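Local structure of putative surface-anchored fimbrial subunit (3HR6) at residues A143-A151 with G296-S304; I175-G186 with L241-D249. The protein forms the shaft of a sortase-type pilus in Corynebacterium diphtheriae as its major pilin, built of tandem Ig-like modules stabilised by isopeptide and disulfide bonds. All coordinates share one frame; numbering follows the deposited sequence. Where two conformers were deposited one is given.

Contact 1: residues A143-A151 with G296-S304; sequences ALSEPVKTA and GMPSSRVSS
Ser300 lies over one face of the Glu146 carboxylate, its N 3.6 Å from Glu146 CD and its CB on the same side, 3.7 Å from Glu146 OE1. Two waters each donate to Glu146 OE2; one also donates to Pro298 O, the other to Ser299 O. Glu146 CG rests 3.2 Å from Pro298 O, reached with the chain extended and CG anti to the backbone N (chi1 174°). Pro147 turns one ring face to Ser299 CA and CB, with Pro298 O near CD on that side. At the ring edge, Met297 CG touches Pro147 CD at 3.9 Å; its bent chain brings CE to Leu144 O.

Two bonds grip the middle. Ser300 N donates to Pro147 O at 2.8 Å (161°). Lys149 N donates to Ser300 OG at 3.0 Å. That hydroxyl gives its proton to a water, which donates to Lys149 O and Arg301 O. Val302 CG2 presses on Lys149 O at 3.0 Å, a tight fit, while CG1 meets Ala151 CB at 3.8 Å.

The Lys149 chain crosses Val302 at about a right angle and runs on to a covalent link from NZ to Asn271 CG. NZ also makes a hydrogen bond to Asp191 OD2. Strand 148-151 pairs with 166-174, and 302-304 with 268-276. The contact thus joins two sheets beside a Lys-Asn isopeptide bond, characteristic of Ig-like modules in Gram-positive pilins.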
ATOM      1  N   ALA A 143     -12.775   8.011  10.276  1.00 12.97           N
ATOM      2  CA  ALA A 143     -11.493   7.435   9.987  1.00 13.39           C
ATOM      3  C   ALA A 143     -11.610   6.218   9.049  1.00 12.92           C
ATOM      4  O   ALA A 143     -12.619   5.521   9.011  1.00 14.51           O
ATOM      5  CB  ALA A 143     -10.809   7.010  11.307  1.00 14.24           C
ATOM      6  N   LEU A 144     -10.528   6.004   8.329  1.00 13.91           N
ATOM      7  CA  LEU A 144     -10.284   4.807   7.535  1.00 14.13           C
ATOM      8  C   LEU A 144      -9.275   3.941   8.292  1.00 15.10           C
ATOM      9  O   LEU A 144      -8.213   4.411   8.734  1.00 15.67           O
ATOM     10  CB  LEU A 144      -9.719   5.177   6.174  1.00 14.25           C
ATOM     11  CG  LEU A 144     -10.774   5.767   5.230  1.00 16.01           C
ATOM     12  CD1 LEU A 144     -10.128   6.644   4.155  1.00 16.15           C
ATOM     13  CD2 LEU A 144     -11.552   4.620   4.652  1.00 15.18           C
ATOM     14  N   SER A 145      -9.591   2.670   8.419  1.00 13.93           N
ATOM     15  CA  SER A 145      -8.692   1.724   9.069  1.00 13.60           C
ATOM     16  C   SER A 145      -7.585   1.354   8.115  1.00 13.23           C
ATOM     17  O   SER A 145      -7.811   1.320   6.913  1.00 13.51           O
ATOM     18  CB  SER A 145      -9.450   0.450   9.427  1.00 13.72           C
ATOM     19  OG  SER A 145     -10.465   0.738  10.373  1.00 16.25           O
ATOM     20  N   GLU A 146      -6.414   1.020   8.659  1.00 12.68           N
ATOM     21  CA  GLU A 146      -5.295   0.630   7.820  1.00 13.10           C
ATOM     22  C   GLU A 146      -5.590  -0.730   7.173  1.00 12.46           C
ATOM     23  O   GLU A 146      -5.739  -1.706   7.912  1.00 13.39           O
ATOM     24  CB  GLU A 146      -4.047   0.485   8.694  1.00 13.25           C
ATOM     25  CG  GLU A 146      -2.808  -0.077   7.971  1.00 12.76           C
ATOM     26  CD  GLU A 146      -1.638  -0.263   8.914  1.00 15.63           C
ATOM     27  OE1 GLU A 146      -1.561  -1.306   9.604  1.00 16.51           O
ATOM     28  OE2 GLU A 146      -0.856   0.677   8.997  1.00 16.71           O
ATOM     29  N   PRO A 147      -5.613  -0.789   5.823  1.00 13.26           N
ATOM     30  CA  PRO A 147      -5.815  -2.104   5.187  1.00 13.44           C
ATOM     31  C   PRO A 147      -4.726  -3.083   5.546  1.00 12.47           C
ATOM     32  O   PRO A 147      -3.571  -2.700   5.829  1.00 12.13           O
ATOM     33  CB  PRO A 147      -5.755  -1.799   3.678  1.00 11.49           C
ATOM     34  CG  PRO A 147      -6.232  -0.312   3.611  1.00 13.02           C
ATOM     35  CD  PRO A 147      -5.537   0.286   4.842  1.00 12.67           C
ATOM     36  N   VAL A 148      -5.065  -4.356   5.518  1.00 12.71           N
ATOM     37  CA  VAL A 148      -4.122  -5.408   5.888  1.00 12.69           C
ATOM     38  C   VAL A 148      -3.704  -6.091   4.584  1.00 12.45           C
ATOM     39  O   VAL A 148      -4.519  -6.707   3.933  1.00 13.02           O
ATOM     40  CB  VAL A 148      -4.779  -6.423   6.827  1.00 13.41           C
ATOM     41  CG1 VAL A 148      -3.819  -7.586   7.117  1.00 13.86           C
ATOM     42  CG2 VAL A 148      -5.248  -5.733   8.109  1.00 13.11           C
ATOM     43  N   LYS A 149      -2.441  -5.899   4.250  1.00 13.14           N
ATOM     44  CA  LYS A 149      -1.822  -6.522   3.107  1.00 12.52           C
ATOM     45  C   LYS A 149      -1.008  -7.727   3.534  1.00 12.57           C
ATOM     46  O   LYS A 149      -0.164  -7.642   4.422  1.00 13.30           O
ATOM     47  CB  LYS A 149      -0.970  -5.525   2.328  1.00 12.80           C
ATOM     48  CG  LYS A 149      -0.381  -6.125   1.066  1.00 12.26           C
ATOM     49  CD  LYS A 149       0.346  -5.155   0.222  1.00 15.43           C
ATOM     50  CE  LYS A 149       1.011  -5.864  -0.969  1.00 13.56           C
ATOM     51  NZ  LYS A 149       1.376  -4.968  -2.091  1.00 11.72           N
ATOM     52  N   THR A 150      -1.217  -8.838   2.862  1.00 11.53           N
ATOM     53  CA  THR A 150      -0.422 -10.039   3.014  1.00 11.23           C
ATOM     54  C   THR A 150       0.048 -10.577   1.673  1.00 12.33           C
ATOM     55  O   THR A 150      -0.479 -10.220   0.619  1.00 13.66           O
ATOM     56  CB  THR A 150      -1.207 -11.096   3.748  1.00 11.63           C
ATOM     57  OG1 THR A 150      -2.454 -11.385   3.058  1.00 12.82           O
ATOM     58  CG2 THR A 150      -1.426 -10.684   5.218  1.00 12.45           C
ATOM     59  N   ALA A 151       1.017 -11.470   1.740  1.00 12.23           N
ATOM     60  CA  ALA A 151       1.539 -12.199   0.575  1.00 13.14           C
ATOM     61  C   ALA A 151       1.249 -13.672   0.771  1.00 12.63           C
ATOM     62  O   ALA A 151       1.236 -14.175   1.889  1.00 13.16           O
ATOM     63  CB  ALA A 151       3.029 -11.988   0.404  1.00 11.61           C
ATOM     64  N   GLY A 296      -3.967   8.914   0.370  1.00 12.73           N
ATOM     65  CA  GLY A 296      -4.568   7.624   0.681  1.00 13.46           C
ATOM     66  C   GLY A 296      -4.234   7.169   2.093  1.00 13.47           C
ATOM     67  O   GLY A 296      -3.355   7.730   2.777  1.00 14.37           O
ATOM     68  N   MET A 297      -4.935   6.137   2.549  1.00 13.47           N
ATOM     69  CA  MET A 297      -4.578   5.486   3.792  1.00 12.43           C
ATOM     70  C   MET A 297      -3.718   4.265   3.436  1.00 14.01           C
ATOM     71  O   MET A 297      -4.224   3.342   2.777  1.00 12.65           O
ATOM     72  CB  MET A 297      -5.824   5.040   4.533  1.00 13.54           C
ATOM     73  CG  MET A 297      -5.676   4.133   5.709  1.00 13.61           C
ATOM     74  SD  MET A 297      -4.574   4.774   6.969  1.00 19.23           S
ATOM     75  CE  MET A 297      -5.472   6.162   7.448  1.00 12.16           C
ATOM     76  N   PRO A 298      -2.451   4.254   3.836  1.00 13.59           N
ATOM     77  CA  PRO A 298      -1.607   3.103   3.505  1.00 14.15           C
ATOM     78  C   PRO A 298      -1.951   1.861   4.289  1.00 12.99           C
ATOM     79  O   PRO A 298      -2.343   1.922   5.467  1.00 14.61           O
ATOM     80  CB  PRO A 298      -0.179   3.559   3.874  1.00 13.72           C
ATOM     81  CG  PRO A 298      -0.353   4.628   4.772  1.00 15.55           C
ATOM     82  CD  PRO A 298      -1.690   5.252   4.600  1.00 14.09           C
ATOM     83  N   SER A 299      -1.805   0.732   3.583  1.00 13.02           N
ATOM     84  CA  SER A 299      -1.934  -0.586   4.175  1.00 13.36           C
ATOM     85  C   SER A 299      -0.767  -0.897   5.123  1.00 12.59           C
ATOM     86  O   SER A 299       0.285  -0.227   5.113  1.00 13.88           O
ATOM     87  CB  SER A 299      -1.951  -1.662   3.098  1.00 11.73           C
ATOM     88  OG  SER A 299      -0.670  -1.932   2.532  1.00 13.02           O
ATOM     89  N   SER A 300      -0.907  -1.987   5.884  1.00 13.98           N
ATOM     90  CA  SER A 300       0.259  -2.618   6.513  1.00 14.21           C
ATOM     91  C   SER A 300       1.295  -3.028   5.463  1.00 14.28           C
ATOM     92  O   SER A 300       0.974  -3.232   4.279  1.00 14.30           O
ATOM     93  CB  SER A 300      -0.142  -3.832   7.320  1.00 15.31           C
ATOM     94  OG  SER A 300      -0.707  -4.837   6.482  1.00 13.82           O
ATOM     95  N   ARG A 301       2.557  -3.061   5.860  1.00 14.61           N
ATOM     96  CA  ARG A 301       3.604  -3.371   4.926  1.00 14.57           C
ATOM     97  C   ARG A 301       3.803  -4.858   4.800  1.00 13.12           C
ATOM     98  O   ARG A 301       3.690  -5.581   5.786  1.00 14.18           O
ATOM     99  CB  ARG A 301       4.915  -2.740   5.393  1.00 13.93           C
ATOM    100  CG  ARG A 301       4.928  -1.223   5.367  1.00 18.04           C
ATOM    101  CD  ARG A 301       6.119  -0.728   6.149  1.00 19.69           C
ATOM    102  NE  ARG A 301       6.319   0.683   5.894  1.00 23.45           N
ATOM    103  CZ  ARG A 301       7.123   1.183   4.955  1.00 27.19           C
ATOM    104  NH1 ARG A 301       7.847   0.391   4.150  1.00 29.56           N
ATOM    105  NH2 ARG A 301       7.216   2.502   4.830  1.00 28.63           N
ATOM    106  N   VAL A 302       4.200  -5.271   3.590  1.00 11.85           N
ATOM    107  CA  VAL A 302       4.647  -6.626   3.344  1.00 12.18           C
ATOM    108  C   VAL A 302       6.065  -6.512   2.840  1.00 12.74           C
ATOM    109  O   VAL A 302       6.367  -5.691   1.964  1.00 12.73           O
ATOM    110  CB  VAL A 302       3.760  -7.401   2.358  1.00 12.07           C
ATOM    111  CG1 VAL A 302       4.406  -8.815   2.085  1.00 15.01           C
ATOM    112  CG2 VAL A 302       2.431  -7.618   2.949  1.00 14.02           C
ATOM    113  N   SER A 303       6.972  -7.290   3.465  1.00 12.19           N
ATOM    114  CA  SER A 303       8.357  -7.307   2.996  1.00 12.42           C
ATOM    115  C   SER A 303       8.864  -8.738   2.875  1.00 12.35           C
ATOM    116  O   SER A 303       8.985  -9.460   3.855  1.00 12.54           O
ATOM    117  CB  SER A 303       9.266  -6.509   3.910  1.00 10.83           C
ATOM    118  OG  SER A 303      10.658  -6.511   3.488  1.00 13.06           O
ATOM    119  N   SER A 304       9.108  -9.161   1.646  1.00 12.52           N
ATOM    120  CA  SER A 304       9.616 -10.499   1.381  1.00 13.36           C
ATOM    121  C   SER A 304      11.112 -10.429   1.204  1.00 13.51           C
ATOM    122  O   SER A 304      11.612  -9.552   0.520  1.00 13.08           O
ATOM    123  CB  SER A 304       8.942 -11.066   0.138  1.00 13.03           C
ATOM    124  OG  SER A 304       7.545 -11.202   0.394  1.00 11.38           O
TER
HETATM  125  O   HOH W   1      -1.438   2.994   7.814  1.00 19.72           O
HETATM  126  O   HOH W   2       1.653   0.638   7.383  1.00 25.58           O
HETATM  127  O   HOH W   3       1.282  -6.709   6.322  1.00 13.74           O

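Contact 2: residues I175-G186 with L241-D249; sequences IPEIASNTKFEG and LQSLDQHKD
Phe184 and Leu244 cross at about a right angle. Leu244 CD2 sits over one face of the Phe184 ring in a CH-pi contact, 4.0 Å from the centroid and 20° off the normal. Ile178 CD1 covers the opposite face, so the ring is sandwiched between two aliphatic chains. Asp245 N and Pro176 CG lie at its edge, in plane. Leu241 reaches the base of the same side chain, with CD1 3.6 Å from Phe184 CB. That methyl also lies 3.4 Å from Gly186 CA, a close fit against bare backbone. Ile175 comes across Leu244, CD1 to CD1 at 4.0 Å.

A bend at chi2 (-81°) swings Lys183 across Gln242, so that NZ donates to Gln242 O at 2.6 Å. The same NZ makes a long salt bridge to Asp245 OD1 at 3.6 Å. Gln242 O and Asp245 OD1 are two acceptors 2.9 Å apart, and the lysine charge beside them probably offsets their repulsion.

Glu177 and Lys248 lie side by side, pointing the same way, and touch through their methylenes. Asp249 N donates a hydrogen bond to Ile175 O at 2.7 Å, in the carbonyl plane. Waters link Glu177 N and OE1 to the Asp249 carboxylate.

Residues 179-182 form a type II beta turn; Thr182 N and OG1 both donate to Ala179 O, from the same face of its plane. Val112 of the N-terminal module touches Phe184 and Ile178. This loop between strands 166-174 and 187-192 packs on the end of helix 238-242 and the following 3-10 turn, at one pole of the middle Ig-like module.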
ATOM      1  N   ILE A 175     -14.632  -1.363   5.327  1.00 11.16           N
ATOM      2  CA  ILE A 175     -15.522  -0.272   4.970  1.00 10.55           C
ATOM      3  C   ILE A 175     -15.919   0.441   6.250  1.00  9.90           C
ATOM      4  O   ILE A 175     -16.569  -0.162   7.098  1.00 11.40           O
ATOM      5  CB  ILE A 175     -16.798  -0.750   4.232  1.00 10.58           C
ATOM      6  CG1 ILE A 175     -16.429  -1.639   3.051  1.00 11.75           C
ATOM      7  CG2 ILE A 175     -17.645   0.457   3.830  1.00  9.79           C
ATOM      8  CD1 ILE A 175     -15.523  -0.974   2.028  1.00 12.77           C
ATOM      9  N   PRO A 176     -15.559   1.736   6.384  1.00 11.10           N
ATOM     10  CA  PRO A 176     -15.977   2.437   7.606  1.00 11.56           C
ATOM     11  C   PRO A 176     -17.466   2.713   7.647  1.00 12.26           C
ATOM     12  O   PRO A 176     -18.114   2.824   6.597  1.00 12.04           O
ATOM     13  CB  PRO A 176     -15.211   3.754   7.506  1.00 12.82           C
ATOM     14  CG  PRO A 176     -15.204   4.029   6.044  1.00 11.11           C
ATOM     15  CD  PRO A 176     -14.915   2.669   5.447  1.00 10.18           C
ATOM     16  N   GLU A 177     -18.022   2.844   8.853  1.00 11.99           N
ATOM     17  CA  GLU A 177     -19.348   3.421   8.998  1.00 12.32           C
ATOM     18  C   GLU A 177     -19.227   4.939   8.798  1.00 12.48           C
ATOM     19  O   GLU A 177     -18.362   5.598   9.424  1.00 13.08           O
ATOM     20  CB  GLU A 177     -20.016   3.098  10.334  1.00 12.63           C
ATOM     21  CG  GLU A 177     -21.395   3.688  10.468  1.00 13.60           C
ATOM     22  CD  GLU A 177     -22.100   3.318  11.757  1.00 14.11           C
ATOM     23  OE1 GLU A 177     -21.514   2.560  12.544  1.00 13.62           O
ATOM     24  OE2 GLU A 177     -23.241   3.784  11.931  1.00 15.35           O
ATOM     25  N   ILE A 178     -20.060   5.464   7.907  1.00 12.33           N
ATOM     26  CA  ILE A 178     -20.066   6.901   7.610  1.00 12.31           C
ATOM     27  C   ILE A 178     -21.361   7.567   8.113  1.00 12.64           C
ATOM     28  O   ILE A 178     -22.354   6.907   8.427  1.00 11.14           O
ATOM     29  CB  ILE A 178     -19.818   7.191   6.123  1.00 12.27           C
ATOM     30  CG1 ILE A 178     -21.004   6.728   5.268  1.00 12.34           C
ATOM     31  CG2 ILE A 178     -18.439   6.582   5.664  1.00 13.56           C
ATOM     32  CD1 ILE A 178     -20.834   7.041   3.760  1.00 14.04           C
ATOM     33  N   ALA A 179     -21.314   8.889   8.190  1.00 12.89           N
ATOM     34  CA  ALA A 179     -22.415   9.704   8.658  1.00 14.24           C
ATOM     35  C   ALA A 179     -23.730   9.269   8.000  1.00 16.28           C
ATOM     36  O   ALA A 179     -23.788   9.070   6.782  1.00 15.43           O
ATOM     37  CB  ALA A 179     -22.124  11.158   8.346  1.00 15.19           C
ATOM     38  N   SER A 180     -24.787   9.118   8.810  1.00 17.65           N
ATOM     39  CA  SER A 180     -26.114   8.714   8.319  0.50 18.76           C
ATOM     40  C   SER A 180     -26.554   9.543   7.125  1.00 19.39           C
ATOM     41  O   SER A 180     -26.352  10.758   7.106  1.00 18.92           O
ATOM     42  CB  SER A 180     -27.156   8.888   9.426  0.50 18.83           C
ATOM     43  OG  SER A 180     -27.091  10.198   9.954  0.50 19.27           O
ATOM     44  N   ASN A 181     -27.162   8.881   6.141  1.00 20.45           N
ATOM     45  CA  ASN A 181     -27.667   9.523   4.925  1.00 22.21           C
ATOM     46  C   ASN A 181     -26.638  10.265   4.052  1.00 22.27           C
ATOM     47  O   ASN A 181     -27.045  10.994   3.134  1.00 23.84           O
ATOM     48  CB  ASN A 181     -28.843  10.432   5.280  1.00 22.81           C
ATOM     49  CG  ASN A 181     -29.874   9.722   6.141  1.00 23.94           C
ATOM     50  OD1 ASN A 181     -30.355  10.272   7.135  1.00 27.65           O
ATOM     51  ND2 ASN A 181     -30.203   8.484   5.773  1.00 22.76           N
ATOM     52  N   THR A 182     -25.340  10.083   4.331  1.00 21.09           N
ATOM     53  CA  THR A 182     -24.271  10.489   3.393  1.00 20.07           C
ATOM     54  C   THR A 182     -23.816   9.310   2.573  1.00 19.36           C
ATOM     55  O   THR A 182     -24.090   8.157   2.908  1.00 19.87           O
ATOM     56  CB  THR A 182     -23.037  11.164   4.071  1.00 19.84           C
ATOM     57  OG1 THR A 182     -22.343  10.254   4.953  1.00 19.89           O
ATOM     58  CG2 THR A 182     -23.475  12.399   4.827  1.00 21.56           C
ATOM     59  N   LYS A 183     -23.122   9.599   1.476  1.00 17.24           N
ATOM     60  CA  LYS A 183     -22.604   8.549   0.601  1.00 16.47           C
ATOM     61  C   LYS A 183     -21.112   8.686   0.446  1.00 15.05           C
ATOM     62  O   LYS A 183     -20.548   9.765   0.619  1.00 15.12           O
ATOM     63  CB  LYS A 183     -23.283   8.631  -0.780  1.00 16.08           C
ATOM     64  CG  LYS A 183     -24.775   8.486  -0.717  1.00 18.94           C
ATOM     65  CD  LYS A 183     -25.125   7.017  -0.633  1.00 20.40           C
ATOM     66  CE  LYS A 183     -26.568   6.814  -0.277  1.00 22.21           C
ATOM     67  NZ  LYS A 183     -26.972   5.441  -0.685  1.00 25.20           N
ATOM     68  N   PHE A 184     -20.456   7.566   0.149  1.00 15.60           N
ATOM     69  CA  PHE A 184     -19.079   7.598  -0.200  1.00 14.41           C
ATOM     70  C   PHE A 184     -18.923   8.411  -1.481  1.00 14.96           C
ATOM     71  O   PHE A 184     -19.744   8.301  -2.380  1.00 15.74           O
ATOM     72  CB  PHE A 184     -18.521   6.182  -0.394  1.00 14.42           C
ATOM     73  CG  PHE A 184     -18.252   5.464   0.888  1.00 12.14           C
ATOM     74  CD1 PHE A 184     -17.078   5.678   1.560  1.00 12.15           C
ATOM     75  CD2 PHE A 184     -19.179   4.578   1.412  1.00 14.34           C
ATOM     76  CE1 PHE A 184     -16.808   5.009   2.743  1.00 10.90           C
ATOM     77  CE2 PHE A 184     -18.932   3.919   2.597  1.00 13.73           C
ATOM     78  CZ  PHE A 184     -17.742   4.123   3.255  1.00 12.05           C
ATOM     79  N   GLU A 185     -17.861   9.215  -1.550  1.00 16.08           N
ATOM     80  CA  GLU A 185     -17.550   9.975  -2.765  1.00 16.36           C
ATOM     81  C   GLU A 185     -16.995   9.044  -3.827  1.00 15.99           C
ATOM     82  O   GLU A 185     -17.122   9.314  -5.027  1.00 15.57           O
ATOM     83  CB  GLU A 185     -16.453  11.004  -2.532  1.00 18.48           C
ATOM     84  CG  GLU A 185     -16.728  12.149  -1.615  1.00 21.35           C
ATOM     85  CD  GLU A 185     -15.449  12.946  -1.453  1.00 25.36           C
ATOM     86  OE1 GLU A 185     -14.792  13.263  -2.472  1.00 31.52           O
ATOM     87  OE2 GLU A 185     -15.055  13.227  -0.320  1.00 24.63           O
ATOM     88  N   GLY A 186     -16.382   7.961  -3.371  1.00 15.28           N
ATOM     89  CA  GLY A 186     -15.728   7.007  -4.250  1.00 14.43           C
ATOM     90  C   GLY A 186     -14.964   6.076  -3.360  1.00 13.29           C
ATOM     91  O   GLY A 186     -14.970   6.248  -2.152  1.00 13.30           O
ATOM     92  N   LEU A 241     -21.039   1.632  -5.306  1.00 18.21           N
ATOM     93  CA  LEU A 241     -20.543   2.746  -4.507  1.00 17.20           C
ATOM     94  C   LEU A 241     -21.683   3.366  -3.719  1.00 17.57           C
ATOM     95  O   LEU A 241     -21.520   3.684  -2.539  1.00 17.40           O
ATOM     96  CB  LEU A 241     -19.853   3.801  -5.367  1.00 17.18           C
ATOM     97  CG  LEU A 241     -19.356   5.067  -4.669  1.00 16.25           C
ATOM     98  CD1 LEU A 241     -18.202   4.812  -3.660  1.00 15.31           C
ATOM     99  CD2 LEU A 241     -18.949   6.075  -5.724  1.00 17.67           C
ATOM    100  N   GLN A 242     -22.830   3.515  -4.390  1.00 17.82           N
ATOM    101  CA  GLN A 242     -24.039   4.117  -3.789  0.50 17.99           C
ATOM    102  C   GLN A 242     -24.542   3.335  -2.579  1.00 17.35           C
ATOM    103  O   GLN A 242     -25.075   3.925  -1.645  1.00 17.84           O
ATOM    104  CB  GLN A 242     -25.185   4.233  -4.813  0.50 18.56           C
ATOM    105  CG  GLN A 242     -25.347   5.613  -5.456  0.50 19.92           C
ATOM    106  CD  GLN A 242     -26.017   6.630  -4.545  0.50 20.49           C
ATOM    107  OE1 GLN A 242     -25.398   7.613  -4.154  0.50 22.80           O
ATOM    108  NE2 GLN A 242     -27.288   6.398  -4.210  0.50 22.00           N
ATOM    109  N   SER A 243     -24.389   2.010  -2.608  1.00 15.41           N
ATOM    110  CA  SER A 243     -24.834   1.174  -1.494  1.00 15.26           C
ATOM    111  C   SER A 243     -23.722   0.753  -0.546  1.00 14.53           C
ATOM    112  O   SER A 243     -23.953  -0.039   0.355  1.00 14.22           O
ATOM    113  CB  SER A 243     -25.595  -0.050  -1.990  1.00 13.80           C
ATOM    114  OG  SER A 243     -24.762  -0.928  -2.712  1.00 15.68           O
ATOM    115  N   LEU A 244     -22.517   1.281  -0.742  1.00 14.95           N
ATOM    116  CA  LEU A 244     -21.370   0.873   0.069  1.00 15.22           C
ATOM    117  C   LEU A 244     -21.536   1.265   1.531  1.00 15.81           C
ATOM    118  O   LEU A 244     -21.023   0.585   2.423  1.00 15.00           O
ATOM    119  CB  LEU A 244     -20.070   1.438  -0.525  1.00 15.23           C
ATOM    120  CG  LEU A 244     -18.765   0.862  -0.004  1.00 15.77           C
ATOM    121  CD1 LEU A 244     -18.641  -0.587  -0.418  1.00 13.60           C
ATOM    122  CD2 LEU A 244     -17.596   1.735  -0.495  1.00 13.31           C
ATOM    123  N   ASP A 245     -22.263   2.346   1.785  1.00 16.74           N
ATOM    124  CA  ASP A 245     -22.635   2.710   3.143  1.00 18.39           C
ATOM    125  C   ASP A 245     -23.492   1.671   3.865  1.00 19.06           C
ATOM    126  O   ASP A 245     -23.715   1.800   5.073  1.00 21.63           O
ATOM    127  CB  ASP A 245     -23.340   4.068   3.189  1.00 18.42           C
ATOM    128  CG  ASP A 245     -24.568   4.116   2.319  1.00 18.60           C
ATOM    129  OD1 ASP A 245     -24.465   3.714   1.154  1.00 16.87           O
ATOM    130  OD2 ASP A 245     -25.619   4.568   2.793  1.00 22.80           O
ATOM    131  N   GLN A 246     -24.017   0.675   3.147  1.00 17.89           N
ATOM    132  CA  GLN A 246     -24.742  -0.413   3.784  1.00 17.42           C
ATOM    133  C   GLN A 246     -23.858  -1.619   4.117  1.00 16.31           C
ATOM    134  O   GLN A 246     -24.354  -2.618   4.630  1.00 16.30           O
ATOM    135  CB  GLN A 246     -25.924  -0.828   2.908  1.00 18.23           C
ATOM    136  CG  GLN A 246     -26.854   0.358   2.667  1.00 20.59           C
ATOM    137  CD  GLN A 246     -27.987   0.101   1.680  1.00 25.45           C
ATOM    138  OE1 GLN A 246     -27.850  -0.653   0.710  1.00 28.47           O
ATOM    139  NE2 GLN A 246     -29.126   0.756   1.921  1.00 27.34           N
ATOM    140  N   HIS A 247     -22.563  -1.518   3.833  1.00 14.20           N
ATOM    141  CA  HIS A 247     -21.634  -2.619   4.058  1.00 13.62           C
ATOM    142  C   HIS A 247     -20.639  -2.215   5.114  1.00 13.03           C
ATOM    143  O   HIS A 247     -19.540  -2.679   5.121  1.00 12.74           O
ATOM    144  CB  HIS A 247     -20.912  -3.017   2.756  1.00 14.06           C
ATOM    145  CG  HIS A 247     -21.843  -3.592   1.731  1.00 12.88           C
ATOM    146  ND1 HIS A 247     -21.961  -4.947   1.482  1.00 13.59           N
ATOM    147  CD2 HIS A 247     -22.725  -2.984   0.910  1.00 13.56           C
ATOM    148  CE1 HIS A 247     -22.882  -5.140   0.551  1.00 14.59           C
ATOM    149  NE2 HIS A 247     -23.371  -3.967   0.196  1.00 13.05           N
ATOM    150  N   LYS A 248     -21.097  -1.420   6.073  1.00 13.37           N
ATOM    151  CA  LYS A 248     -20.181  -0.970   7.120  1.00 13.40           C
ATOM    152  C   LYS A 248     -19.561  -2.164   7.799  1.00 12.20           C
ATOM    153  O   LYS A 248     -20.233  -3.177   8.027  1.00 13.44           O
ATOM    154  CB  LYS A 248     -20.902  -0.095   8.107  1.00 13.46           C
ATOM    155  CG  LYS A 248     -22.000  -0.763   8.867  1.00 16.85           C
ATOM    156  CD  LYS A 248     -22.876   0.319   9.517  1.00 21.02           C
ATOM    157  CE  LYS A 248     -24.090  -0.266  10.156  1.00 24.76           C
ATOM    158  NZ  LYS A 248     -23.663  -1.202  11.239  1.00 28.76           N
ATOM    159  N   ASP A 249     -18.259  -2.038   8.063  1.00 12.36           N
ATOM    160  CA  ASP A 249     -17.452  -3.021   8.762  1.00 12.88           C
ATOM    161  C   ASP A 249     -17.189  -4.319   8.012  1.00 12.84           C
ATOM    162  O   ASP A 249     -16.494  -5.189   8.531  1.00 14.34           O
ATOM    163  CB  ASP A 249     -17.981  -3.280  10.176  1.00 13.52           C
ATOM    164  CG  ASP A 249     -18.039  -2.022  10.993  1.00 14.51           C
ATOM    165  OD1 ASP A 249     -17.057  -1.253  10.994  1.00 16.00           O
ATOM    166  OD2 ASP A 249     -19.086  -1.787  11.599  1.00 18.71           O
TER
HETATM  167  O   HOH W   4     -20.434   1.947   5.388  1.00 18.30           O
HETATM  168  O   HOH W   5     -16.860   1.392  11.356  1.00 26.49           O
HETATM  169  O   HOH W   6     -19.519   0.551  12.959  1.00 30.37           O
HETATM  170  O   HOH W   7     -22.159   3.624   6.996  1.00 13.02           O
HETATM  171  O   HOH W   8     -25.317   6.698   4.741  1.00 23.14           O
HETATM  172  O   HOH W   9     -22.191   5.139  -0.364  1.00 13.02           O

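How the contacts relate
Contact 2 is nested along the chain inside the loop closed by contact 1. They meet where Pro176 packs on Ala143 and Leu144. Both are partly buried. The centre of contact 1 is about 5 Å from the centre of the chain, that of contact 2 about 22 Å; contact 2 has the larger share of exposed residues. Strand 166-174 connects them: it pairs with 148-152 of contact 1 and leads into the loop of contact 2. Their chemistry differs. Contact 1 mixes apolar packing of Met297, Pro147 and Val302 with backbone and serine hydrogen bonds and water, beside a covalent crosslink. Contact 2 has an aromatic and aliphatic core, with charged side chains and bridging waters at its rim.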